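Local coordinates for chitosanase (Gynuella sunshinyii YC6258, PDB 6X2Q), which binds a chitosan oligosaccharide of glucosamine units and probably hydrolyses chitosan as a family 46 glycoside hydrolase of the lysozyme clan, at residues L140-I145 with T208-S213; A165-I170 with E177-K182. All coordinates share one frame; numbering follows the deposited sequence.

Contact 1 (L140-I145 with T208-S213)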
ATOM      1  N   LEU A 140      -1.407  -8.341  -4.870  1.00 29.13           N
ATOM      2  CA  LEU A 140      -2.128  -8.313  -3.599  1.00 30.99           C
ATOM      3  C   LEU A 140      -1.479  -7.359  -2.612  1.00 25.53           C
ATOM      4  O   LEU A 140      -2.173  -6.725  -1.808  1.00 26.88           O
ATOM      5  CB  LEU A 140      -2.201  -9.712  -2.993  1.00 28.55           C
ATOM      6  CG  LEU A 140      -2.994 -10.715  -3.823  1.00 30.00           C
ATOM      7  CD1 LEU A 140      -2.744 -12.140  -3.300  1.00 30.24           C
ATOM      8  CD2 LEU A 140      -4.467 -10.383  -3.824  1.00 29.73           C
ATOM      9  N   TYR A 141      -0.156  -7.244  -2.660  1.00 27.54           N
ATOM     10  CA  TYR A 141       0.543  -6.414  -1.686  1.00 29.59           C
ATOM     11  C   TYR A 141       0.334  -4.935  -1.989  1.00 31.52           C
ATOM     12  O   TYR A 141       0.070  -4.130  -1.083  1.00 27.18           O
ATOM     13  CB  TYR A 141       2.016  -6.779  -1.697  1.00 25.90           C
ATOM     14  CG  TYR A 141       2.909  -5.965  -0.797  1.00 31.27           C
ATOM     15  CD1 TYR A 141       2.523  -5.613   0.490  1.00 27.58           C
ATOM     16  CD2 TYR A 141       4.168  -5.579  -1.237  1.00 34.01           C
ATOM     17  CE1 TYR A 141       3.375  -4.883   1.306  1.00 32.84           C
ATOM     18  CE2 TYR A 141       5.016  -4.863  -0.448  1.00 33.25           C
ATOM     19  CZ  TYR A 141       4.623  -4.511   0.823  1.00 35.62           C
ATOM     20  OH  TYR A 141       5.501  -3.784   1.588  1.00 35.54           O
ATOM     21  N   ASP A 142       0.435  -4.569  -3.269  1.00 29.20           N
ATOM     22  CA  ASP A 142       0.146  -3.205  -3.677  1.00 28.58           C
ATOM     23  C   ASP A 142      -1.296  -2.840  -3.369  1.00 30.09           C
ATOM     24  O   ASP A 142      -1.569  -1.736  -2.892  1.00 30.75           O
ATOM     25  CB  ASP A 142       0.433  -3.036  -5.166  1.00 29.31           C
ATOM     26  CG  ASP A 142       0.265  -1.600  -5.626  1.00 35.44           C
ATOM     27  OD1 ASP A 142       1.037  -0.752  -5.129  1.00 33.48           O
ATOM     28  OD2 ASP A 142      -0.627  -1.315  -6.471  1.00 33.36           O
ATOM     29  N   ALA A 143      -2.237  -3.758  -3.627  1.00 29.70           N
ATOM     30  CA  ALA A 143      -3.639  -3.461  -3.341  1.00 30.83           C
ATOM     31  C   ALA A 143      -3.888  -3.318  -1.841  1.00 28.61           C
ATOM     32  O   ALA A 143      -4.668  -2.454  -1.413  1.00 27.90           O
ATOM     33  CB  ALA A 143      -4.551  -4.539  -3.948  1.00 27.67           C
ATOM     34  N   ILE A 144      -3.249  -4.150  -1.014  1.00 26.45           N
ATOM     35  CA  ILE A 144      -3.517  -3.998   0.416  1.00 28.98           C
ATOM     36  C   ILE A 144      -3.012  -2.644   0.910  1.00 26.54           C
ATOM     37  O   ILE A 144      -3.615  -2.039   1.799  1.00 23.41           O
ATOM     38  CB  ILE A 144      -2.928  -5.172   1.236  1.00 28.57           C
ATOM     39  CG1 ILE A 144      -3.784  -5.432   2.484  1.00 29.53           C
ATOM     40  CG2 ILE A 144      -1.496  -4.909   1.642  1.00 24.90           C
ATOM     41  CD1 ILE A 144      -3.390  -6.659   3.268  1.00 26.41           C
ATOM     42  N   ILE A 145      -1.951  -2.114   0.303  1.00 26.64           N
ATOM     43  CA  ILE A 145      -1.380  -0.860   0.781  1.00 28.70           C
ATOM     44  C   ILE A 145      -2.300   0.316   0.468  1.00 31.96           C
ATOM     45  O   ILE A 145      -2.511   1.199   1.312  1.00 33.17           O
ATOM     46  CB  ILE A 145       0.020  -0.659   0.181  1.00 29.95           C
ATOM     47  CG1 ILE A 145       1.037  -1.520   0.941  1.00 32.90           C
ATOM     48  CG2 ILE A 145       0.414   0.836   0.207  1.00 30.90           C
ATOM     49  CD1 ILE A 145       2.320  -1.701   0.204  1.00 36.58           C
ATOM     50  N   THR A 208      -4.687   4.889 -11.498  1.00 33.53           N
ATOM     51  CA  THR A 208      -4.983   3.617 -12.154  1.00 32.87           C
ATOM     52  C   THR A 208      -3.855   3.122 -13.050  1.00 32.14           C
ATOM     53  O   THR A 208      -3.857   1.941 -13.420  1.00 32.96           O
ATOM     54  CB  THR A 208      -6.266   3.714 -12.997  1.00 37.68           C
ATOM     55  OG1 THR A 208      -6.147   4.786 -13.940  1.00 33.71           O
ATOM     56  CG2 THR A 208      -7.474   3.945 -12.113  1.00 36.98           C
ATOM     57  N   GLY A 209      -2.918   3.987 -13.432  1.00 30.12           N
ATOM     58  CA  GLY A 209      -1.771   3.529 -14.198  1.00 28.22           C
ATOM     59  C   GLY A 209      -1.006   2.412 -13.507  1.00 34.51           C
ATOM     60  O   GLY A 209      -0.393   1.568 -14.169  1.00 36.39           O
ATOM     61  N   ARG A 210      -1.055   2.362 -12.176  1.00 32.90           N
ATOM     62  CA  ARG A 210      -0.356   1.289 -11.476  1.00 36.70           C
ATOM     63  C   ARG A 210      -1.003  -0.070 -11.750  1.00 30.41           C
ATOM     64  O   ARG A 210      -0.310  -1.086 -11.839  1.00 28.51           O
ATOM     65  CB  ARG A 210      -0.307   1.587  -9.972  1.00 29.85           C
ATOM     66  CG  ARG A 210      -1.600   1.334  -9.211  1.00 31.03           C
ATOM     67  CD  ARG A 210      -1.651   2.218  -7.963  1.00 31.44           C
ATOM     68  NE  ARG A 210      -0.854   1.643  -6.886  1.00 34.05           N
ATOM     69  CZ  ARG A 210      -0.539   2.272  -5.757  1.00 35.55           C
ATOM     70  NH1 ARG A 210      -0.926   3.528  -5.533  1.00 35.52           N
ATOM     71  NH2 ARG A 210       0.170   1.639  -4.842  1.00 36.55           N
ATOM     72  N   VAL A 211      -2.333  -0.114 -11.854  1.00 31.64           N
ATOM     73  CA  VAL A 211      -2.993  -1.358 -12.229  1.00 31.04           C
ATOM     74  C   VAL A 211      -2.636  -1.704 -13.665  1.00 35.14           C
ATOM     75  O   VAL A 211      -2.399  -2.879 -14.001  1.00 31.43           O
ATOM     76  CB  VAL A 211      -4.517  -1.248 -12.029  1.00 31.53           C
ATOM     77  CG1 VAL A 211      -5.215  -2.546 -12.424  1.00 27.25           C
ATOM     78  CG2 VAL A 211      -4.858  -0.864 -10.580  1.00 25.62           C
ATOM     79  N   ASP A 212      -2.547  -0.679 -14.526  1.00 30.55           N
ATOM     80  CA  ASP A 212      -2.083  -0.897 -15.894  1.00 34.85           C
ATOM     81  C   ASP A 212      -0.687  -1.503 -15.904  1.00 32.28           C
ATOM     82  O   ASP A 212      -0.406  -2.401 -16.699  1.00 30.16           O
ATOM     83  CB  ASP A 212      -2.103   0.413 -16.695  1.00 34.74           C
ATOM     84  CG  ASP A 212      -3.514   0.992 -16.869  1.00 41.93           C
ATOM     85  OD1 ASP A 212      -4.508   0.221 -16.870  1.00 43.00           O
ATOM     86  OD2 ASP A 212      -3.627   2.238 -16.985  1.00 41.00           O
ATOM     87  N   SER A 213       0.201  -1.047 -15.013  1.00 33.40           N
ATOM     88  CA  SER A 213       1.556  -1.610 -14.999  1.00 35.82           C
ATOM     89  C   SER A 213       1.547  -3.084 -14.597  1.00 31.03           C
ATOM     90  O   SER A 213       2.233  -3.907 -15.210  1.00 33.54           O
ATOM     91  CB  SER A 213       2.454  -0.816 -14.055  1.00 35.61           C
ATOM     92  OG  SER A 213       2.674   0.492 -14.545  1.00 36.94           O
TER
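Asp142 and Arg210 form a buried salt bridge between helix 134-147 and helix 209-219, in the mainly helical, lysozyme-clan fold of a family 46 glycoside hydrolase. The helices stand apart here. The CA atoms of Asp142 and Arg210 are 9.0 Å from each other, and these two side chains make the contact almost alone.

The ionic part is a side-on grip in which two nitrogens meet two oxygens. Arg210 NH2 gives a short, nearly straight hydrogen bond to Asp142 OD1, 2.6 Å long with an N-H...O angle of 174°. OD1 lies in the guanidinium plane but is met on its syn side, 27° out of the carboxylate plane. Arg210 NE reaches the syn lone pair of Asp142 OD2 at 3.0 Å, and this bond is more bent. The two flat groups are therefore twisted against each other rather than coplanar. The arginine chain bends at chi3 (-80°), which turns NE and NH2 together toward the carboxylate.

Further charge comes from helix 177-193. Arg188 NH1 makes a second salt bridge to Asp142 OD2, and Arg188 NH2 comes close to Arg210 NE. Asp142 thus sits between two arginines, and its negative charge probably balances part of theirs. A leucine in place of Arg210 would probably leave Asp142 OD1 without this charged mate and cost OD2 the NE bond, though Arg188 would still hold OD2.

Apolar packing and the sugar site lie alongside. Ile145 touches bound glucosamine units, and its CD1 sits 3.5 Å above one face of the Tyr141 ring, offset toward the rim.

Contact 2 (A165-I170 with E177-K182)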
ATOM      1  N   ALA A 165     -15.913 -14.745  -6.842  1.00 40.05           N
ATOM      2  CA  ALA A 165     -17.269 -14.907  -7.360  1.00 38.38           C
ATOM      3  C   ALA A 165     -17.287 -14.910  -8.887  1.00 39.50           C
ATOM      4  O   ALA A 165     -17.955 -15.746  -9.505  1.00 44.15           O
ATOM      5  CB  ALA A 165     -18.168 -13.795  -6.810  1.00 33.19           C
ATOM      6  N   LYS A 166     -16.538 -13.998  -9.509  1.00 39.62           N
ATOM      7  CA  LYS A 166     -16.604 -13.809 -10.957  1.00 35.36           C
ATOM      8  C   LYS A 166     -16.037 -15.004 -11.719  1.00 38.35           C
ATOM      9  O   LYS A 166     -16.601 -15.413 -12.741  1.00 34.37           O
ATOM     10  CB  LYS A 166     -15.863 -12.521 -11.337  1.00 34.83           C
ATOM     11  CG  LYS A 166     -15.787 -12.229 -12.832  1.00 38.10           C
ATOM     12  CD  LYS A 166     -17.113 -11.701 -13.352  1.00 44.62           C
ATOM     13  CE  LYS A 166     -17.369 -12.131 -14.785  1.00 45.30           C
ATOM     14  NZ  LYS A 166     -17.239 -11.007 -15.756  1.00 61.00           N
ATOM     15  N   VAL A 167     -14.914 -15.563 -11.264  1.00 39.02           N
ATOM     16  CA  VAL A 167     -14.253 -16.646 -11.990  1.00 40.75           C
ATOM     17  C   VAL A 167     -14.639 -18.015 -11.450  1.00 40.50           C
ATOM     18  O   VAL A 167     -14.093 -19.026 -11.902  1.00 42.91           O
ATOM     19  CB  VAL A 167     -12.720 -16.499 -12.003  1.00 42.32           C
ATOM     20  CG1 VAL A 167     -12.293 -15.237 -12.743  1.00 43.73           C
ATOM     21  CG2 VAL A 167     -12.168 -16.533 -10.592  1.00 39.56           C
ATOM     22  N   ASN A 168     -15.544 -18.070 -10.477  1.00 42.00           N
ATOM     23  CA  ASN A 168     -16.040 -19.331  -9.942  1.00 46.11           C
ATOM     24  C   ASN A 168     -14.952 -20.109  -9.185  1.00 50.27           C
ATOM     25  O   ASN A 168     -14.850 -21.338  -9.317  1.00 50.86           O
ATOM     26  CB  ASN A 168     -16.650 -20.178 -11.062  1.00 49.44           C
ATOM     27  CG  ASN A 168     -17.801 -21.024 -10.585  1.00 60.46           C
ATOM     28  OD1 ASN A 168     -18.605 -20.578  -9.760  1.00 61.56           O
ATOM     29  ND2 ASN A 168     -17.906 -22.246 -11.111  1.00 60.84           N
ATOM     30  N   GLY A 169     -14.127 -19.400  -8.389  1.00 42.40           N
ATOM     31  CA  GLY A 169     -13.266 -20.082  -7.450  1.00 41.60           C
ATOM     32  C   GLY A 169     -11.881 -19.439  -7.370  1.00 45.32           C
ATOM     33  O   GLY A 169     -11.624 -18.351  -7.897  1.00 43.66           O
ATOM     34  N   ILE A 170     -10.979 -20.139  -6.690  1.00 43.17           N
ATOM     35  CA  ILE A 170      -9.645 -19.641  -6.363  1.00 40.98           C
ATOM     36  C   ILE A 170      -8.636 -20.546  -7.056  1.00 41.83           C
ATOM     37  O   ILE A 170      -8.979 -21.647  -7.526  1.00 40.74           O
ATOM     38  CB  ILE A 170      -9.414 -19.586  -4.833  1.00 41.17           C
ATOM     39  CG1 ILE A 170      -9.364 -20.997  -4.239  1.00 36.49           C
ATOM     40  CG2 ILE A 170     -10.470 -18.732  -4.184  1.00 38.22           C
ATOM     41  CD1 ILE A 170      -9.035 -21.040  -2.752  1.00 38.54           C
ATOM     42  N   GLU A 177      -4.528 -19.400 -12.423  1.00 34.12           N
ATOM     43  CA  GLU A 177      -4.176 -18.252 -11.596  1.00 33.12           C
ATOM     44  C   GLU A 177      -4.068 -16.972 -12.419  1.00 34.76           C
ATOM     45  O   GLU A 177      -4.363 -15.887 -11.907  1.00 28.52           O
ATOM     46  CB  GLU A 177      -2.875 -18.499 -10.843  1.00 32.69           C
ATOM     47  CG  GLU A 177      -2.591 -17.411  -9.812  1.00 32.00           C
ATOM     48  CD  GLU A 177      -1.319 -17.644  -9.032  1.00 40.55           C
ATOM     49  OE1 GLU A 177      -0.986 -18.819  -8.743  1.00 40.97           O
ATOM     50  OE2 GLU A 177      -0.639 -16.642  -8.723  1.00 37.44           O
ATOM     51  N   ARG A 178      -3.660 -17.075 -13.688  1.00 31.92           N
ATOM     52  CA  ARG A 178      -3.577 -15.888 -14.528  1.00 33.74           C
ATOM     53  C   ARG A 178      -4.959 -15.323 -14.810  1.00 35.84           C
ATOM     54  O   ARG A 178      -5.129 -14.102 -14.889  1.00 31.28           O
ATOM     55  CB  ARG A 178      -2.858 -16.201 -15.836  1.00 33.55           C
ATOM     56  CG  ARG A 178      -1.338 -16.262 -15.703  1.00 41.45           C
ATOM     57  CD  ARG A 178      -0.733 -16.920 -16.934  1.00 33.33           C
ATOM     58  NE  ARG A 178      -1.384 -18.194 -17.196  1.00 36.40           N
ATOM     59  CZ  ARG A 178      -1.123 -18.941 -18.265  1.00 43.64           C
ATOM     60  NH1 ARG A 178      -0.240 -18.514 -19.163  1.00 36.81           N
ATOM     61  NH2 ARG A 178      -1.747 -20.098 -18.445  1.00 36.94           N
ATOM     62  N   ARG A 179      -5.956 -16.197 -14.966  1.00 39.08           N
ATOM     63  CA  ARG A 179      -7.329 -15.734 -15.149  1.00 32.92           C
ATOM     64  C   ARG A 179      -7.837 -15.039 -13.886  1.00 34.25           C
ATOM     65  O   ARG A 179      -8.465 -13.970 -13.958  1.00 29.57           O
ATOM     66  CB  ARG A 179      -8.233 -16.912 -15.532  1.00 30.24           C
ATOM     67  CG  ARG A 179      -9.583 -16.491 -16.112  1.00 45.21           C
ATOM     68  CD  ARG A 179     -10.249 -17.610 -16.908  1.00 45.93           C
ATOM     69  NE  ARG A 179     -11.147 -18.382 -16.056  1.00 54.27           N
ATOM     70  CZ  ARG A 179     -12.389 -18.016 -15.755  1.00 54.61           C
ATOM     71  NH1 ARG A 179     -12.887 -16.900 -16.265  1.00 59.31           N
ATOM     72  NH2 ARG A 179     -13.138 -18.769 -14.952  1.00 53.06           N
ATOM     73  N   TRP A 180      -7.586 -15.642 -12.718  1.00 28.89           N
ATOM     74  CA  TRP A 180      -7.990 -15.018 -11.462  1.00 29.72           C
ATOM     75  C   TRP A 180      -7.325 -13.663 -11.300  1.00 28.75           C
ATOM     76  O   TRP A 180      -7.974 -12.686 -10.910  1.00 28.59           O
ATOM     77  CB  TRP A 180      -7.646 -15.924 -10.281  1.00 30.17           C
ATOM     78  CG  TRP A 180      -8.222 -15.450  -8.966  1.00 30.30           C
ATOM     79  CD1 TRP A 180      -9.326 -15.945  -8.333  1.00 33.69           C
ATOM     80  CD2 TRP A 180      -7.706 -14.411  -8.117  1.00 25.06           C
ATOM     81  NE1 TRP A 180      -9.539 -15.268  -7.154  1.00 32.16           N
ATOM     82  CE2 TRP A 180      -8.564 -14.317  -7.005  1.00 32.82           C
ATOM     83  CE3 TRP A 180      -6.613 -13.539  -8.199  1.00 30.28           C
ATOM     84  CZ2 TRP A 180      -8.368 -13.382  -5.980  1.00 32.53           C
ATOM     85  CZ3 TRP A 180      -6.413 -12.613  -7.179  1.00 28.52           C
ATOM     86  CH2 TRP A 180      -7.293 -12.538  -6.088  1.00 33.60           C
ATOM     87  N   LEU A 181      -6.032 -13.585 -11.624  1.00 27.30           N
ATOM     88  CA  LEU A 181      -5.282 -12.346 -11.468  1.00 33.37           C
ATOM     89  C   LEU A 181      -5.778 -11.275 -12.432  1.00 29.89           C
ATOM     90  O   LEU A 181      -5.873 -10.104 -12.060  1.00 26.54           O
ATOM     91  CB  LEU A 181      -3.777 -12.603 -11.664  1.00 26.20           C
ATOM     92  CG  LEU A 181      -2.826 -11.396 -11.519  1.00 26.48           C
ATOM     93  CD1 LEU A 181      -3.067 -10.657 -10.208  1.00 24.80           C
ATOM     94  CD2 LEU A 181      -1.349 -11.763 -11.672  1.00 25.39           C
ATOM     95  N   LYS A 182      -6.088 -11.649 -13.674  1.00 29.81           N
ATOM     96  CA  LYS A 182      -6.554 -10.649 -14.631  1.00 31.72           C
ATOM     97  C   LYS A 182      -7.892 -10.058 -14.190  1.00 32.95           C
ATOM     98  O   LYS A 182      -8.109  -8.838 -14.263  1.00 30.51           O
ATOM     99  CB  LYS A 182      -6.665 -11.270 -16.018  1.00 36.14           C
ATOM    100  CG  LYS A 182      -6.644 -10.259 -17.154  1.00 40.66           C
ATOM    101  CD  LYS A 182      -7.487 -10.729 -18.309  1.00 48.02           C
ATOM    102  CE  LYS A 182      -6.697 -10.763 -19.625  1.00 55.03           C
ATOM    103  NZ  LYS A 182      -7.627 -10.871 -20.804  1.00 54.11           N
TER
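Val167 packs against Arg179 and Trp180 where helix 156-167 ends and helix 177-193 begins, two consecutive helices joined by a nine-residue loop. The CA atoms of Val167 and Trp180 are 6.5 Å apart. A Schellman motif, with Asn168 at positive phi, ends the first helix. Gly169 follows at backbone angles that call for glycine.

The tight side is the indole. Val167 CG2 meets Trp180 CD1 at 3.7 Å, approaching obliquely. Gly169 O lies in the plane of the ring at its edge, 3.4 Å from the same CD1. Trp180 CG is anti to the backbone N (chi1 -171°), an orientation that carries the five-membered ring toward the turn. Trp180 NE1 is hydrogen-bonded to Thr164 OG1 of the first helix, and the Phe184 ring meets the indole with nearly parallel planes.

The looser side is exposed. There the guanidinium of Arg179 lies across the valine, with Val167 CG1 3.8 Å above one face, offset toward the rim. Arg179 NH2 is 3.2 Å from Val167 O, but the angle is too poor for a hydrogen bond.

No hydrogen bond joins the two segments. Cohesion here thus rests on apolar and van der Waals contact, with the arginine lying over the valine at the surface.

Helix 177-193 ties the two sites together. Its first turns form one side of contact 2, and farther along it supplies Arg188 to the salt bridge of contact 1. The centres of the contacts are about 17 Å apart, yet they touch through packing of Leu140 CD2 on Trp180 CH2 at 4.2 Å. The centre of contact 1 lies about 8 Å from the centre of the chain, and this contact borders the sugar site: the Arg210 side chain is about 6 Å from a bound glucosamine. The centre of contact 2 lies about 22 Å from the chain centre. It joins consecutive helices, whereas contact 1 brings together helices far apart in sequence.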